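Local coordinates for protein putative oxygenase (Streptomyces viridochromogenes Tue57, PDB 4XAA) that probably acts as an iron- and 2-oxoglutarate-dependent oxygenase of the phytanoyl-CoA dioxygenase family in orthosomycin antibiotic biosynthesis, at residues Arg126-Val131 / Glu213-Ala218. Residues are numbered along the deposited sequence; the frame is centred on the assembly and turned at random.
Sequences RDRVNV and EYADPA. With NI (nickel (II) ion), chain B.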
loop_
_atom_site.group_PDB
_atom_site.type_symbol
_atom_site.label_atom_id
_atom_site.label_comp_id
_atom_site.label_asym_id
_atom_site.label_seq_id
_atom_site.Cartn_x
_atom_site.Cartn_y
_atom_site.Cartn_z
ATOM N N ARG A 126 0.582 8.166 10.134
ATOM C CA ARG A 126 -0.654 8.463 9.446
ATOM C C ARG A 126 -0.201 9.043 8.137
ATOM O O ARG A 126 0.729 9.849 8.125
ATOM C CB ARG A 126 -1.532 9.447 10.230
ATOM C CG ARG A 126 -1.750 9.025 11.687
ATOM C CD ARG A 126 -2.552 10.034 12.479
ATOM N NE ARG A 126 -3.976 9.776 12.358
ATOM C CZ ARG A 126 -4.918 10.538 12.897
ATOM N NH1 ARG A 126 -4.573 11.620 13.584
ATOM N NH2 ARG A 126 -6.206 10.219 12.743
ATOM N N ASP A 127 -0.814 8.619 7.036
ATOM C CA ASP A 127 -0.443 9.127 5.723
ATOM C C ASP A 127 -0.758 10.624 5.583
ATOM O O ASP A 127 0.104 11.404 5.201
ATOM C CB ASP A 127 -1.144 8.321 4.630
ATOM C CG ASP A 127 -0.556 6.942 4.467
ATOM O OD1 ASP A 127 0.628 6.757 4.808
ATOM O OD2 ASP A 127 -1.271 6.037 3.998
ATOM N N ARG A 128 -1.988 11.018 5.906
ATOM C CA ARG A 128 -2.398 12.429 5.889
ATOM C C ARG A 128 -3.394 12.704 7.009
ATOM O O ARG A 128 -4.195 11.824 7.350
ATOM C CB ARG A 128 -3.056 12.809 4.556
ATOM C CG ARG A 128 -2.146 12.877 3.356
ATOM C CD ARG A 128 -2.572 14.029 2.487
ATOM N NE ARG A 128 -3.195 13.590 1.249
ATOM C CZ ARG A 128 -4.082 14.307 0.568
ATOM N NH1 ARG A 128 -4.474 15.499 1.016
ATOM N NH2 ARG A 128 -4.580 13.824 -0.558
ATOM N N VAL A 129 -3.363 13.910 7.574
ATOM C CA VAL A 129 -4.428 14.323 8.487
ATOM C C VAL A 129 -5.025 15.681 8.135
ATOM O O VAL A 129 -5.773 16.242 8.936
ATOM C CB VAL A 129 -3.965 14.378 9.954
ATOM C CG1 VAL A 129 -3.487 13.012 10.411
ATOM C CG2 VAL A 129 -2.895 15.437 10.136
ATOM N N ASN A 130 -4.722 16.199 6.943
ATOM C CA ASN A 130 -5.312 17.459 6.503
ATOM C C ASN A 130 -6.613 17.236 5.726
ATOM O O ASN A 130 -7.143 18.149 5.084
ATOM C CB ASN A 130 -4.312 18.251 5.657
ATOM C CG ASN A 130 -3.999 17.576 4.336
ATOM O OD1 ASN A 130 -4.199 16.365 4.169
ATOM N ND2 ASN A 130 -3.503 18.354 3.387
ATOM N N VAL A 131 -7.125 16.011 5.781
ATOM C CA VAL A 131 -8.423 15.709 5.192
ATOM C C VAL A 131 -9.262 14.947 6.199
ATOM O O VAL A 131 -8.728 14.253 7.061
ATOM C CB VAL A 131 -8.299 14.877 3.899
ATOM C CG1 VAL A 131 -7.761 15.723 2.756
ATOM C CG2 VAL A 131 -7.424 13.635 4.138
ATOM N N GLU A 213 -2.856 6.371 -4.363
ATOM C CA GLU A 213 -3.722 7.162 -3.507
ATOM C C GLU A 213 -4.838 7.803 -4.317
ATOM O O GLU A 213 -4.576 8.416 -5.343
ATOM C CB GLU A 213 -2.919 8.223 -2.775
ATOM C CG GLU A 213 -3.755 9.107 -1.884
ATOM C CD GLU A 213 -2.904 10.076 -1.090
ATOM O OE1 GLU A 213 -2.088 9.609 -0.262
ATOM O OE2 GLU A 213 -3.041 11.299 -1.302
ATOM N N TYR A 214 -6.077 7.638 -3.860
ATOM C CA TYR A 214 -7.228 8.241 -4.518
ATOM C C TYR A 214 -7.904 9.219 -3.594
ATOM O O TYR A 214 -8.073 8.938 -2.402
ATOM C CB TYR A 214 -8.249 7.184 -4.971
ATOM C CG TYR A 214 -7.710 6.207 -5.983
ATOM C CD1 TYR A 214 -7.892 6.408 -7.358
ATOM C CD2 TYR A 214 -7.009 5.085 -5.567
ATOM C CE1 TYR A 214 -7.389 5.499 -8.276
ATOM C CE2 TYR A 214 -6.504 4.186 -6.466
ATOM C CZ TYR A 214 -6.694 4.392 -7.811
ATOM O OH TYR A 214 -6.166 3.475 -8.676
ATOM N N ALA A 215 -8.336 10.348 -4.154
ATOM C CA ALA A 215 -8.836 11.437 -3.331
ATOM C C ALA A 215 -10.095 12.076 -3.869
ATOM O O ALA A 215 -10.244 12.248 -5.069
ATOM C CB ALA A 215 -7.749 12.509 -3.173
ATOM N N ASP A 216 -10.998 12.422 -2.957
ATOM C CA ASP A 216 -12.035 13.392 -3.237
ATOM C C ASP A 216 -11.348 14.586 -3.887
ATOM O O ASP A 216 -10.455 15.165 -3.282
ATOM C CB ASP A 216 -12.751 13.803 -1.946
ATOM C CG ASP A 216 -13.891 14.793 -2.181
ATOM O OD1 ASP A 216 -13.964 15.425 -3.253
ATOM O OD2 ASP A 216 -14.729 14.948 -1.277
ATOM N N PRO A 217 -11.761 14.952 -5.112
ATOM C CA PRO A 217 -11.129 16.052 -5.865
ATOM C C PRO A 217 -11.217 17.399 -5.144
ATOM O O PRO A 217 -10.389 18.250 -5.395
ATOM C CB PRO A 217 -11.916 16.082 -7.192
ATOM C CG PRO A 217 -12.537 14.739 -7.294
ATOM C CD PRO A 217 -12.826 14.294 -5.889
ATOM N N ALA A 218 -12.180 17.571 -4.243
ATOM C CA ALA A 218 -12.280 18.806 -3.461
ATOM C C ALA A 218 -11.290 18.843 -2.294
ATOM O O ALA A 218 -11.147 19.862 -1.632
ATOM C CB ALA A 218 -13.694 18.989 -2.946
HETATM NI NI NI B . 1.532 4.649 4.783
HETATM O O HOH W 1 0.288 4.010 3.057
HETATM O O HOH W 2 3.080 2.695 4.208
HETATM O O HOH W 3 3.204 4.746 3.124
#
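Next to the metal site of this double-stranded beta-helix oxygenase, Arg128 forms a salt bridge with Glu213, tying the loop after strand 122-125, which carries Asp127 of the His-X-Asp motif, to strand 207-215, an inner strand of the larger sheet. Both bonds from the guanidinium end on a single carboxylate oxygen: NH2 of Arg128 lies 3.0 Å from OE2 of Glu213 with an N-H...O angle of 160°, while NE makes a longer, weak bond to the same atom. OE2 sits at the guanidinium edge, close to its plane, and is approached from the anti side, well out of the carboxylate plane. Glu213 gets there with an extended chain, CG anti to the backbone N (chi1 179°), whereas Arg128 bends at chi2 and chi3. On the other branch, NH1 of Arg128 hydrogen-bonds the carbonyl of Pro220 and, at 3.3 Å, OD1 of Asn130; Thr107 is a further partner of OE2. Asp127 coordinates nickel through OD1 at 2.3 Å, with His125 and His196 completing the facial triad; its OD2 accepts from a nickel-bound water and is hydrogen-bonded to His190. The partly exposed carboxylate probably offsets much of the buried guanidinium's charge, and bonds through NE, NH2 and NH1 fix that group one residue after a metal ligand.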